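Local structure of SJCHGC06286 protein (Schistosoma japonicum, 3QBR) at residues Leu29-Asn34 / Ser64-Val69; Thr38-Asp43 / Asp143-Leu148; Gly70-Arg75 / Leu129-Leu134; Gln87-Asp92 / Thr100-Phe105; Glu108-Leu113 / Val123-Phe128. The protein probably binds the BH domains of other Bcl-2 family proteins in the control of apoptosis, and is represented here without the C-terminal part of the full-length chain. One frame throughout, in Å; residues are numbered along the deposited sequence.

Contact 1: residues Leu29-Asn34 / Ser64-Val69; sequences LLASAN and SLLQLV
Leu66 meets Ala31 and Ser32 chiefly with its CD2 branch, and this makes the contact a small example of a helix end being docked by one leucine. The tight part is confined to that methyl. CD2 lies 3.6 Å from Ala31 O and equally 3.6 Å from Ser32 CB, so it rests on the Ala31 carbonyl oxygen and the Ser32 methylene, near the C-terminal end of helix 17-31. The side chain gets there because CG stands opposite the carbonyl carbon (chi1 -73°), with chi2 extended.

Toward solvent the packing is looser: CD1 of Leu66 stands farther off, 4.2 Å from Ala31 O and 4.5 Å from the CB of exposed Ala31. No hydrogen bond spans the two segments, and the hydroxyl of Ser32 turns back to Phe28 O, one turn earlier, presenting only CB to the leucine. On the inner side, Leu29 and Ser32 pack on Arg130 of helix 119-137, while Leu65 and Val69 reach Phe28. In this chain helix 35-48 follows, with Asn34 as its N-cap and Asn34 OD1 accepting from Asp37 N. The packing of the first helix against helix 58-79 belongs to the all-helical bundle of the Bcl-2 fold.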
# COMPACT_ATOMS: atom_id res chain seq x y z
N LEU A 29 1.74 -3.49 -7.30
CA LEU A 29 1.56 -2.32 -8.15
C LEU A 29 1.63 -2.62 -9.67
O LEU A 29 0.86 -2.06 -10.47
CB LEU A 29 2.53 -1.21 -7.76
CG LEU A 29 2.48 -0.70 -6.32
CD1 LEU A 29 3.73 0.16 -6.01
CD2 LEU A 29 1.15 0.06 -6.01
N LEU A 30 2.53 -3.49 -10.10
CA LEU A 30 2.58 -3.80 -11.53
C LEU A 30 1.34 -4.56 -12.01
O LEU A 30 0.98 -4.49 -13.18
CB LEU A 30 3.83 -4.58 -11.90
CG LEU A 30 5.16 -3.84 -11.74
CD1 LEU A 30 6.28 -4.60 -12.46
CD2 LEU A 30 5.08 -2.41 -12.26
N ALA A 31 0.69 -5.28 -11.10
CA ALA A 31 -0.45 -6.12 -11.48
C ALA A 31 -1.79 -5.45 -11.27
O ALA A 31 -2.82 -6.04 -11.55
CB ALA A 31 -0.41 -7.46 -10.77
N SER A 32 -1.80 -4.21 -10.82
CA SER A 32 -3.07 -3.56 -10.51
C SER A 32 -3.21 -2.20 -11.21
O SER A 32 -4.10 -1.44 -10.88
CB SER A 32 -3.25 -3.44 -9.00
OG SER A 32 -2.25 -2.58 -8.43
N ALA A 33 -2.33 -1.89 -12.16
CA ALA A 33 -2.34 -0.60 -12.85
C ALA A 33 -2.91 -0.78 -14.24
O ALA A 33 -2.92 -1.89 -14.76
CB ALA A 33 -0.92 -0.03 -12.95
N ASN A 34 -3.38 0.29 -14.86
CA ASN A 34 -3.75 0.18 -16.27
C ASN A 34 -2.52 0.03 -17.16
O ASN A 34 -1.38 0.10 -16.70
CB ASN A 34 -4.62 1.35 -16.74
CG ASN A 34 -3.86 2.66 -16.81
OD1 ASN A 34 -2.65 2.68 -17.03
ND2 ASN A 34 -4.57 3.78 -16.63
N SER A 64 -4.76 -12.76 -3.99
CA SER A 64 -5.53 -12.41 -2.82
C SER A 64 -5.60 -10.91 -2.69
O SER A 64 -6.68 -10.36 -2.46
CB SER A 64 -4.91 -13.00 -1.55
OG SER A 64 -5.14 -14.39 -1.49
N LEU A 65 -4.47 -10.25 -2.82
CA LEU A 65 -4.44 -8.80 -2.62
C LEU A 65 -5.30 -8.06 -3.64
O LEU A 65 -5.87 -7.01 -3.34
CB LEU A 65 -3.03 -8.27 -2.69
CG LEU A 65 -2.28 -8.29 -1.38
CD1 LEU A 65 -0.88 -7.84 -1.68
CD2 LEU A 65 -2.98 -7.34 -0.38
N LEU A 66 -5.37 -8.59 -4.86
CA LEU A 66 -6.16 -7.96 -5.91
C LEU A 66 -7.62 -8.11 -5.53
O LEU A 66 -8.40 -7.15 -5.61
CB LEU A 66 -5.89 -8.55 -7.31
CG LEU A 66 -4.55 -8.17 -7.97
CD1 LEU A 66 -4.24 -9.11 -9.11
CD2 LEU A 66 -4.50 -6.76 -8.47
N GLN A 67 -8.00 -9.30 -5.10
CA GLN A 67 -9.36 -9.48 -4.66
C GLN A 67 -9.70 -8.53 -3.50
O GLN A 67 -10.71 -7.84 -3.55
CB GLN A 67 -9.61 -10.93 -4.29
CG GLN A 67 -11.01 -11.18 -3.75
CD GLN A 67 -11.06 -12.47 -2.98
OE1 GLN A 67 -10.95 -13.55 -3.56
NE2 GLN A 67 -11.19 -12.37 -1.65
N LEU A 68 -8.82 -8.46 -2.51
CA LEU A 68 -9.05 -7.73 -1.27
C LEU A 68 -8.92 -6.21 -1.41
O LEU A 68 -9.61 -5.47 -0.71
CB LEU A 68 -8.10 -8.24 -0.17
CG LEU A 68 -8.28 -9.66 0.36
CD1 LEU A 68 -7.08 -10.07 1.22
CD2 LEU A 68 -9.55 -9.82 1.17
N VAL A 69 -8.02 -5.75 -2.26
CA VAL A 69 -7.91 -4.32 -2.58
C VAL A 69 -9.12 -3.95 -3.45
O VAL A 69 -9.57 -2.80 -3.50
CB VAL A 69 -6.59 -4.02 -3.28
CG1 VAL A 69 -6.60 -2.61 -3.89
CG2 VAL A 69 -5.44 -4.15 -2.28

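Contact 2: residues Thr38-Asp43 / Asp143-Leu148; sequences TDYLTD and DAIQML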
# COMPACT_ATOMS: atom_id res chain seq x y z
N THR A 38 1.13 0.72 -15.98
CA THR A 38 1.93 -0.50 -15.87
C THR A 38 3.29 -0.31 -16.53
O THR A 38 4.34 -0.62 -15.93
CB THR A 38 1.28 -1.69 -16.52
OG1 THR A 38 -0.00 -1.93 -15.93
CG2 THR A 38 2.17 -2.89 -16.29
N ASP A 39 3.26 0.19 -17.76
CA ASP A 39 4.47 0.49 -18.51
C ASP A 39 5.34 1.55 -17.86
O ASP A 39 6.56 1.38 -17.76
CB ASP A 39 4.13 0.94 -19.93
CG ASP A 39 3.75 -0.22 -20.86
OD1 ASP A 39 3.54 -1.38 -20.38
OD2 ASP A 39 3.66 0.02 -22.08
N TYR A 40 4.74 2.65 -17.44
CA TYR A 40 5.54 3.68 -16.78
C TYR A 40 6.21 3.10 -15.53
O TYR A 40 7.41 3.30 -15.29
CB TYR A 40 4.72 4.94 -16.48
CG TYR A 40 5.39 5.87 -15.49
CD1 TYR A 40 6.38 6.77 -15.90
CD2 TYR A 40 5.05 5.84 -14.14
CE1 TYR A 40 7.02 7.61 -14.98
CE2 TYR A 40 5.68 6.68 -13.21
CZ TYR A 40 6.66 7.56 -13.63
OH TYR A 40 7.26 8.38 -12.69
N LEU A 41 5.45 2.35 -14.74
CA LEU A 41 6.01 1.80 -13.51
C LEU A 41 7.04 0.70 -13.78
O LEU A 41 8.03 0.56 -13.06
CB LEU A 41 4.90 1.24 -12.62
CG LEU A 41 3.95 2.27 -12.02
CD1 LEU A 41 2.83 1.56 -11.26
CD2 LEU A 41 4.71 3.24 -11.10
N THR A 42 6.80 -0.09 -14.81
CA THR A 42 7.66 -1.20 -15.08
C THR A 42 9.03 -0.68 -15.48
O THR A 42 10.05 -1.23 -15.07
CB THR A 42 7.13 -2.06 -16.22
OG1 THR A 42 5.87 -2.64 -15.84
CG2 THR A 42 8.15 -3.15 -16.55
N ASP A 43 9.05 0.39 -16.27
CA ASP A 43 10.32 0.97 -16.70
C ASP A 43 11.03 1.68 -15.57
O ASP A 43 12.25 1.57 -15.44
CB ASP A 43 10.14 1.90 -17.92
CG ASP A 43 9.51 1.17 -19.13
OD1 ASP A 43 9.36 -0.08 -19.11
OD2 ASP A 43 9.16 1.86 -20.11
N ASP A 143 10.70 9.73 -8.03
CA ASP A 143 11.39 9.60 -6.74
C ASP A 143 10.42 9.56 -5.56
O ASP A 143 10.64 8.79 -4.62
CB ASP A 143 12.39 10.71 -6.54
CG ASP A 143 11.73 12.06 -6.48
OD1 ASP A 143 10.89 12.34 -7.37
OD2 ASP A 143 12.03 12.83 -5.54
N ALA A 144 9.34 10.34 -5.59
CA ALA A 144 8.35 10.23 -4.50
C ALA A 144 7.77 8.81 -4.46
O ALA A 144 7.61 8.22 -3.38
CB ALA A 144 7.22 11.30 -4.60
N ILE A 145 7.48 8.27 -5.64
CA ILE A 145 6.93 6.93 -5.77
C ILE A 145 7.88 5.92 -5.10
O ILE A 145 7.48 5.18 -4.19
CB ILE A 145 6.71 6.56 -7.26
CG1 ILE A 145 5.64 7.47 -7.86
CG2 ILE A 145 6.32 5.10 -7.41
CD1 ILE A 145 5.22 7.13 -9.31
N GLN A 146 9.13 5.91 -5.53
CA GLN A 146 10.11 4.99 -4.96
C GLN A 146 10.26 5.24 -3.48
O GLN A 146 10.62 4.34 -2.72
CB GLN A 146 11.47 5.12 -5.65
CG GLN A 146 11.55 4.43 -7.02
CD GLN A 146 10.91 3.03 -7.05
OE1 GLN A 146 11.16 2.19 -6.17
NE2 GLN A 146 10.08 2.78 -8.08
N MET A 147 10.00 6.47 -3.07
CA MET A 147 10.13 6.79 -1.65
C MET A 147 8.99 6.11 -0.86
O MET A 147 9.24 5.41 0.12
CB MET A 147 10.12 8.30 -1.47
CG MET A 147 10.46 8.75 -0.05
SD MET A 147 8.97 8.98 0.92
CE MET A 147 8.27 10.35 -0.01
N LEU A 148 7.76 6.29 -1.32
CA LEU A 148 6.62 5.66 -0.68
C LEU A 148 6.82 4.15 -0.54
O LEU A 148 6.61 3.57 0.54
CB LEU A 148 5.33 5.93 -1.46
CG LEU A 148 4.78 7.35 -1.36
CD1 LEU A 148 3.54 7.50 -2.23
CD2 LEU A 148 4.43 7.61 0.13
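Thr38 O takes two bonds from Thr42, one turn along the helix whose Tyr40 and Leu41 reach across to Ile145. The backbone Thr42 N donates to it at 2.8 Å and the hydroxyl Thr42 OG1 at 2.5 Å, the two arriving from opposite faces of the carbonyl plane. The hydroxyl stands 44° out of that plane, with a C=O...donor angle of 136°, so it does not lie on a lone pair. The pairing ties the threonine side chain back onto its own helix, and the contact proper is left to apolar groups.

In the Bcl-2 fold, amphipathic helices surround a central hairpin, which here appears to correspond to helices 119-137 and 142-159; helix 35-48 packs on the side of the latter. The backbones stay well apart, with Leu41 CA and Ile145 CA 9.3 Å from each other, and the isoleucine arm, extended at chi2, spans much of that separation.

The contact converges on one methyl. Ile145 CD1 approaches the Tyr40 ring at its edge, in the ring plane, 4.0 Å from CE2 and 4.1 Å from OH. The two side chains come from opposite directions, the ring being carried out by a chi1 of 165° that sets CG opposite the backbone nitrogen. Leu41 CD2 lies beside the same isoleucine methyl at 4.3 Å. Tyr40 also touches Ser137 of helix 119-137, and buried Leu41 packs on Leu30 of helix 17-31, while Ile145, likewise buried, leans on Leu136.

Contact 3: residues Gly70-Arg75 / Leu129-Leu134; sequences GDFNQR and LRILVL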
# COMPACT_ATOMS: atom_id res chain seq x y z
N GLY A 70 -9.66 -4.95 -4.14
CA GLY A 70 -10.89 -4.75 -4.89
C GLY A 70 -12.03 -4.48 -3.92
O GLY A 70 -12.81 -3.54 -4.12
N ASP A 71 -12.12 -5.31 -2.87
CA ASP A 71 -13.10 -5.11 -1.81
C ASP A 71 -12.95 -3.70 -1.29
O ASP A 71 -13.93 -2.98 -1.15
CB ASP A 71 -12.89 -6.09 -0.66
CG ASP A 71 -13.29 -7.53 -1.02
OD1 ASP A 71 -14.16 -7.73 -1.90
OD2 ASP A 71 -12.74 -8.46 -0.39
N PHE A 72 -11.70 -3.31 -1.03
CA PHE A 72 -11.43 -1.99 -0.47
C PHE A 72 -11.86 -0.86 -1.40
O PHE A 72 -12.47 0.10 -0.96
CB PHE A 72 -9.94 -1.85 -0.10
CG PHE A 72 -9.57 -0.49 0.41
CD1 PHE A 72 -9.29 -0.29 1.75
CD2 PHE A 72 -9.46 0.58 -0.45
CE1 PHE A 72 -8.93 0.95 2.24
CE2 PHE A 72 -9.09 1.85 0.03
CZ PHE A 72 -8.82 2.03 1.37
N ASN A 73 -11.52 -0.97 -2.68
CA ASN A 73 -11.78 0.14 -3.60
C ASN A 73 -13.27 0.37 -3.72
O ASN A 73 -13.77 1.48 -3.56
CB ASN A 73 -11.18 -0.14 -4.99
CG ASN A 73 -9.69 0.14 -5.05
OD1 ASN A 73 -9.14 0.84 -4.21
ND2 ASN A 73 -9.03 -0.43 -6.05
N GLN A 74 -13.97 -0.70 -4.01
CA GLN A 74 -15.42 -0.68 -4.15
C GLN A 74 -16.13 0.03 -2.96
O GLN A 74 -17.08 0.79 -3.16
CB GLN A 74 -15.91 -2.10 -4.46
CG GLN A 74 -17.36 -2.33 -4.28
CD GLN A 74 -17.72 -2.54 -2.82
OE1 GLN A 74 -17.09 -3.33 -2.11
NE2 GLN A 74 -18.75 -1.82 -2.37
N ARG A 75 -15.64 -0.18 -1.74
CA ARG A 75 -16.18 0.53 -0.56
C ARG A 75 -15.74 1.99 -0.42
O ARG A 75 -16.49 2.82 0.07
CB ARG A 75 -15.85 -0.22 0.75
CG ARG A 75 -16.47 -1.60 0.82
CD ARG A 75 -15.86 -2.50 1.90
NE ARG A 75 -16.05 -3.92 1.57
CZ ARG A 75 -16.17 -4.90 2.46
NH1 ARG A 75 -16.15 -4.65 3.76
NH2 ARG A 75 -16.34 -6.15 2.04
N LEU A 129 -1.51 2.89 -0.76
CA LEU A 129 -0.22 3.08 -1.43
C LEU A 129 -0.39 3.08 -2.96
O LEU A 129 0.17 3.92 -3.66
CB LEU A 129 0.77 2.00 -0.98
CG LEU A 129 2.13 1.87 -1.67
CD1 LEU A 129 3.11 3.01 -1.30
CD2 LEU A 129 2.71 0.49 -1.30
N ARG A 130 -1.21 2.16 -3.46
CA ARG A 130 -1.57 2.12 -4.89
C ARG A 130 -2.14 3.44 -5.38
O ARG A 130 -1.77 3.95 -6.44
CB ARG A 130 -2.61 1.04 -5.14
CG ARG A 130 -2.83 0.76 -6.58
CD ARG A 130 -3.89 -0.32 -6.80
NE ARG A 130 -5.16 0.35 -6.93
CZ ARG A 130 -5.81 0.52 -8.08
NH1 ARG A 130 -5.33 -0.00 -9.20
NH2 ARG A 130 -6.96 1.17 -8.09
N ILE A 131 -3.06 3.98 -4.58
CA ILE A 131 -3.80 5.18 -4.93
C ILE A 131 -2.85 6.36 -5.00
O ILE A 131 -2.88 7.14 -5.94
CB ILE A 131 -4.96 5.40 -3.92
CG1 ILE A 131 -6.18 4.60 -4.37
CG2 ILE A 131 -5.28 6.87 -3.75
CD1 ILE A 131 -7.10 4.19 -3.23
N LEU A 132 -1.97 6.46 -4.02
CA LEU A 132 -0.94 7.49 -4.01
C LEU A 132 -0.02 7.37 -5.21
O LEU A 132 0.26 8.37 -5.88
CB LEU A 132 -0.10 7.39 -2.73
CG LEU A 132 -0.85 7.68 -1.42
CD1 LEU A 132 0.07 7.81 -0.23
CD2 LEU A 132 -1.64 8.97 -1.57
N VAL A 133 0.47 6.15 -5.45
CA VAL A 133 1.43 5.87 -6.52
C VAL A 133 0.83 6.22 -7.89
O VAL A 133 1.44 6.92 -8.70
CB VAL A 133 1.95 4.40 -6.47
CG1 VAL A 133 2.50 3.93 -7.88
CG2 VAL A 133 2.97 4.23 -5.34
N LEU A 134 -0.38 5.75 -8.13
CA LEU A 134 -1.08 6.09 -9.37
C LEU A 134 -1.34 7.59 -9.55
O LEU A 134 -1.40 8.07 -10.68
CB LEU A 134 -2.39 5.32 -9.44
CG LEU A 134 -2.15 3.82 -9.59
CD1 LEU A 134 -3.48 3.05 -9.58
CD2 LEU A 134 -1.34 3.56 -10.86
O HOH W 1 -6.42 0.94 -4.40
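Asn73 and Arg130 face each other with Ile131 close by, where helix 58-79 passes the helix 119-137 that forms the core of this Bcl-2 bundle. The two short segments cross at -70°, with axes 12.6 Å apart at their closest, so the meeting depends on the reach of the side chains.

The polar part works through water. A single water donates to Asn73 OD1 at 2.7 Å and accepts from Arg130 NE at 2.9 Å, lying at the edge of the guanidinium and in its plane. It therefore joins an acceptor on one helix to a donor on the other, although no direct hydrogen bond links the segments. Asn73 ND2 also comes within 3.3 Å of Arg130 NH2, but both are donors, and this proximity is contact without bonding. The side chains cross at about a right angle, with amide and guanidinium planes 46° apart.

The apolar part joins Ile131 to Phe72, whose CE2 lies 4.5 Å from Ile131 CD1, an oblique approach to the ring. The same methyl is in plain van der Waals contact with a polar atom, Asn73 OD1, at 4.0 Å. The Phe72 ring also packs on Ala124 and Ala127 of the central helix, and it touches an apolar side chain of another protein, consistent with a place in the BH3-binding groove of the family.

Arg130 has a further neighbour in Phe28 of helix 17-31. A bend at chi3 turns its head away from the straight course of the chain, and Leu134 CD1 sits over one guanidinium face, 3.6 Å above the plane and offset toward the rim.

Contact 4: residues Gln87-Asp92 / Thr100-Phe105; sequences QSLGID and TALEIF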
# COMPACT_ATOMS: atom_id res chain seq x y z
N GLN A 87 -4.05 16.70 -2.65
CA GLN A 87 -3.71 18.10 -2.50
C GLN A 87 -3.06 18.34 -1.15
O GLN A 87 -1.96 18.91 -1.07
CB GLN A 87 -4.96 18.94 -2.62
CG GLN A 87 -5.63 18.80 -3.95
CD GLN A 87 -6.58 19.93 -4.22
OE1 GLN A 87 -6.36 21.07 -3.79
NE2 GLN A 87 -7.66 19.63 -4.94
N SER A 88 -3.73 17.91 -0.10
CA SER A 88 -3.22 18.13 1.24
C SER A 88 -1.84 17.50 1.37
O SER A 88 -1.05 17.89 2.24
CB SER A 88 -4.19 17.57 2.29
OG SER A 88 -3.97 16.18 2.51
N LEU A 89 -1.55 16.52 0.52
CA LEU A 89 -0.24 15.87 0.48
C LEU A 89 0.70 16.56 -0.49
O LEU A 89 1.92 16.54 -0.32
CB LEU A 89 -0.38 14.39 0.13
CG LEU A 89 -0.67 13.53 1.36
CD1 LEU A 89 -1.38 12.23 0.99
CD2 LEU A 89 0.63 13.28 2.12
N GLY A 90 0.12 17.19 -1.51
CA GLY A 90 0.90 17.97 -2.45
C GLY A 90 1.43 17.03 -3.49
O GLY A 90 2.63 16.96 -3.73
N ILE A 91 0.50 16.31 -4.11
CA ILE A 91 0.83 15.21 -4.99
C ILE A 91 0.16 15.35 -6.34
O ILE A 91 0.57 14.71 -7.30
CB ILE A 91 0.41 13.88 -4.35
CG1 ILE A 91 1.57 13.33 -3.52
CG2 ILE A 91 -0.03 12.87 -5.40
CD1 ILE A 91 1.24 12.05 -2.84
N ASP A 92 -0.86 16.19 -6.43
CA ASP A 92 -1.52 16.42 -7.71
C ASP A 92 -0.87 17.54 -8.52
O ASP A 92 -1.30 17.86 -9.63
CB ASP A 92 -3.00 16.70 -7.50
CG ASP A 92 -3.77 15.46 -7.17
OD1 ASP A 92 -3.34 14.36 -7.60
OD2 ASP A 92 -4.79 15.57 -6.47
N THR A 100 10.54 14.71 1.87
CA THR A 100 10.57 14.39 3.29
C THR A 100 9.31 14.82 4.05
O THR A 100 8.94 14.19 5.05
CB THR A 100 11.88 14.92 3.93
OG1 THR A 100 11.83 14.75 5.35
CG2 THR A 100 12.09 16.37 3.58
N ALA A 101 8.64 15.87 3.57
CA ALA A 101 7.34 16.24 4.13
C ALA A 101 6.35 15.13 3.90
O ALA A 101 5.54 14.83 4.78
CB ALA A 101 6.81 17.53 3.50
N LEU A 102 6.42 14.53 2.72
CA LEU A 102 5.53 13.43 2.33
C LEU A 102 5.80 12.14 3.13
O LEU A 102 4.87 11.40 3.44
CB LEU A 102 5.64 13.16 0.83
CG LEU A 102 4.75 12.05 0.28
CD1 LEU A 102 3.27 12.32 0.57
CD2 LEU A 102 4.99 11.88 -1.21
N GLU A 103 7.06 11.88 3.46
CA GLU A 103 7.34 10.74 4.31
C GLU A 103 6.60 10.94 5.63
O GLU A 103 5.79 10.10 6.03
CB GLU A 103 8.84 10.59 4.53
CG GLU A 103 9.27 9.18 4.94
CD GLU A 103 10.79 9.01 4.97
OE1 GLU A 103 11.29 8.21 5.80
OE2 GLU A 103 11.49 9.66 4.17
N ILE A 104 6.88 12.07 6.28
CA ILE A 104 6.19 12.47 7.50
C ILE A 104 4.68 12.19 7.50
O ILE A 104 4.15 11.49 8.38
CB ILE A 104 6.37 13.98 7.76
CG1 ILE A 104 7.86 14.35 7.88
CG2 ILE A 104 5.57 14.40 8.99
CD1 ILE A 104 8.73 13.19 8.24
N PHE A 105 3.97 12.75 6.53
CA PHE A 105 2.54 12.55 6.51
C PHE A 105 2.20 11.11 6.29
O PHE A 105 1.32 10.57 6.97
CB PHE A 105 1.88 13.40 5.45
CG PHE A 105 2.15 14.85 5.62
CD1 PHE A 105 2.39 15.36 6.88
CD2 PHE A 105 2.16 15.71 4.53
CE1 PHE A 105 2.64 16.71 7.07
CE2 PHE A 105 2.41 17.05 4.70
CZ PHE A 105 2.65 17.56 5.97
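Leu89 and Leu102 bury more surface here than any other pair, and Phe105 comes next. Leu89 does its work with CD2. This methyl packs on Leu102 CD1, the two side chains crossing at about a right angle, and lies 3.6 Å from Phe105 CB. It also sits at the edge of the Phe105 ring, near the ring plane, 3.7 Å from CD2 of the phenylalanine. Leu102 extends CG opposite its backbone nitrogen (chi1 -179°), which carries its methyls toward both Leu89 and Ile91; Ile91 CD1 is 4.0 Å from Leu102 CD1. One face of the Phe105 ring has Ala101 O 3.4 Å above it, offset toward the rim, from the preceding turn of the same helix.

A Schellman motif ends the short helix 83-89: Gly90, its C-prime residue with a phi of 84°, turns the chain so that Ile91 joins Leu89 at the seam. Apolar side chains of another protein pack on Leu89 and Phe105, consistent with a place beside the BH3-binding groove of the family. Leu102 also leans on Ala144 and Met147 of helix 142-159, while Ile91 touches Arg135 and Leu136 of helix 119-137, and Asp92 forms a salt bridge with Arg135.

Contact 5: residues Glu108-Leu113 / Val123-Phe128; sequences EILNGL and VAMFAF
The segments Glu108-Leu113 and Val123-Phe128 run close to antiparallel, at 151° between their directions and 11.1 Å between axes at closest approach, with Leu110 and Met125 the nearest residues by CA. The helices that carry them, 99-113 and 119-137, form a hairpin around a short connection.

Three sets of side chains fill the space between. At one end, Ile109 CD1 touches Phe128 CE2 at 3.9 Å, reaching the ring obliquely, and Ile109 CG2 adds a second touch on the same carbon at 4.0 Å. In the middle, Leu110 CD2 meets Met125 CG at 4.1 Å. At the other end Leu113 divides its two branches: CD1 goes to Ala124 CB at 4.1 Å, while CD2 lies over the start of the Met125 side chain, 3.9 Å from CB and 3.8 Å from the backbone Met125 N. A chi1 of 173°, with CG opposite the backbone nitrogen, is what sends this fork toward the facing helix. Met125 runs extended and then bends at chi3, its end leading away to Thr152 and Ser156 of helix 142-159.

Val123 packs on Leu68 of helix 58-79. A polar side chain of another protein bonds to Glu108 OE1, and apolar ones lie on Ile109, Leu113 and Phe128, a pattern consistent with the BH3-binding groove of Bcl-2 proteins. Every touching residue is buried and no hydrogen bond crosses, so the hairpin is held here by nondirectional aliphatic and aromatic packing, which depends on complementary shape and the exclusion of water.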
# COMPACT_ATOMS: atom_id res chain seq x y z
N GLU A 108 2.63 9.35 9.45
CA GLU A 108 1.55 9.66 10.37
C GLU A 108 0.27 8.90 9.99
O GLU A 108 -0.50 8.48 10.85
CB GLU A 108 1.27 11.17 10.38
CG GLU A 108 2.31 12.02 11.12
CD GLU A 108 1.98 13.52 11.11
OE1 GLU A 108 0.87 13.91 10.67
OE2 GLU A 108 2.83 14.31 11.55
N ILE A 109 0.03 8.75 8.69
CA ILE A 109 -1.14 8.03 8.22
C ILE A 109 -1.06 6.53 8.54
O ILE A 109 -2.07 5.91 8.89
CB ILE A 109 -1.34 8.19 6.71
CG1 ILE A 109 -1.47 9.66 6.35
CG2 ILE A 109 -2.55 7.38 6.25
CD1 ILE A 109 -2.03 9.88 4.98
N LEU A 110 0.12 5.96 8.42
CA LEU A 110 0.33 4.57 8.74
C LEU A 110 0.17 4.36 10.21
O LEU A 110 -0.54 3.50 10.64
CB LEU A 110 1.72 4.16 8.33
CG LEU A 110 1.99 4.06 6.85
CD1 LEU A 110 3.29 3.41 6.60
CD2 LEU A 110 0.93 3.29 6.19
N ASN A 111 0.86 5.16 10.99
CA ASN A 111 0.68 5.14 12.44
C ASN A 111 -0.80 5.25 12.86
O ASN A 111 -1.27 4.54 13.76
CB ASN A 111 1.50 6.26 13.05
CG ASN A 111 2.95 5.90 13.11
OD1 ASN A 111 3.30 4.72 13.23
ND2 ASN A 111 3.83 6.90 13.04
N GLY A 112 -1.54 6.12 12.19
CA GLY A 112 -2.97 6.18 12.39
C GLY A 112 -3.68 4.91 11.94
O GLY A 112 -4.56 4.42 12.65
N LEU A 113 -3.33 4.40 10.77
CA LEU A 113 -3.95 3.18 10.25
C LEU A 113 -3.72 1.99 11.17
O LEU A 113 -4.56 1.08 11.27
CB LEU A 113 -3.42 2.86 8.84
CG LEU A 113 -3.87 1.51 8.24
CD1 LEU A 113 -5.39 1.35 8.14
CD2 LEU A 113 -3.24 1.27 6.88
N VAL A 123 -4.19 -4.79 4.13
CA VAL A 123 -4.84 -4.56 2.85
C VAL A 123 -5.04 -3.09 2.56
O VAL A 123 -4.71 -2.59 1.48
CB VAL A 123 -6.23 -5.22 2.82
CG1 VAL A 123 -7.04 -4.61 1.71
CG2 VAL A 123 -6.11 -6.72 2.65
N ALA A 124 -5.59 -2.38 3.54
CA ALA A 124 -5.82 -0.96 3.38
C ALA A 124 -4.52 -0.21 3.09
O ALA A 124 -4.54 0.80 2.40
CB ALA A 124 -6.52 -0.41 4.62
N MET A 125 -3.40 -0.67 3.62
CA MET A 125 -2.10 -0.04 3.33
C MET A 125 -1.68 -0.22 1.85
O MET A 125 -1.17 0.71 1.23
CB MET A 125 -1.03 -0.60 4.26
CG MET A 125 0.38 -0.13 3.98
SD MET A 125 1.66 -0.95 4.95
CE MET A 125 1.27 -2.67 4.68
N PHE A 126 -1.89 -1.41 1.30
CA PHE A 126 -1.62 -1.62 -0.12
C PHE A 126 -2.58 -0.85 -1.02
O PHE A 126 -2.17 -0.32 -2.05
CB PHE A 126 -1.66 -3.10 -0.51
CG PHE A 126 -0.51 -3.91 0.05
CD1 PHE A 126 0.66 -4.08 -0.70
CD2 PHE A 126 -0.59 -4.50 1.31
CE1 PHE A 126 1.74 -4.84 -0.19
CE2 PHE A 126 0.48 -5.26 1.82
CZ PHE A 126 1.66 -5.43 1.06
N ALA A 127 -3.86 -0.79 -0.65
CA ALA A 127 -4.83 -0.16 -1.54
C ALA A 127 -4.56 1.35 -1.60
O ALA A 127 -4.65 1.98 -2.68
CB ALA A 127 -6.24 -0.45 -1.12
N PHE A 128 -4.17 1.89 -0.45
CA PHE A 128 -3.86 3.30 -0.35
C PHE A 128 -2.55 3.67 -1.02
O PHE A 128 -2.48 4.69 -1.72
CB PHE A 128 -3.77 3.71 1.11
CG PHE A 128 -3.65 5.20 1.33
CD1 PHE A 128 -4.63 6.06 0.88
CD2 PHE A 128 -2.59 5.72 2.04
CE1 PHE A 128 -4.53 7.44 1.11
CE2 PHE A 128 -2.49 7.09 2.29
CZ PHE A 128 -3.45 7.94 1.81

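Overall arrangement
From the N terminus, contact 1 closes the first loop, returning helix 58-79 to the end of helix 17-31. Contact 2 opens within that loop, at helix 35-48, and closes only at helix 142-159, so the two cross. The long loop of contact 2 encloses contact 3, which joins helix 58-79 to helix 119-137. Contact 3 in turn encloses contacts 4 and 5, which follow in series and share helix 99-113. Contacts 3 and 5 both use helix 119-137 and touch each other along it. Contacts 1 and 4 lie on opposite sides of the chain's centre, about 23 Å apart between centres, bridged by this central helix and its neighbours.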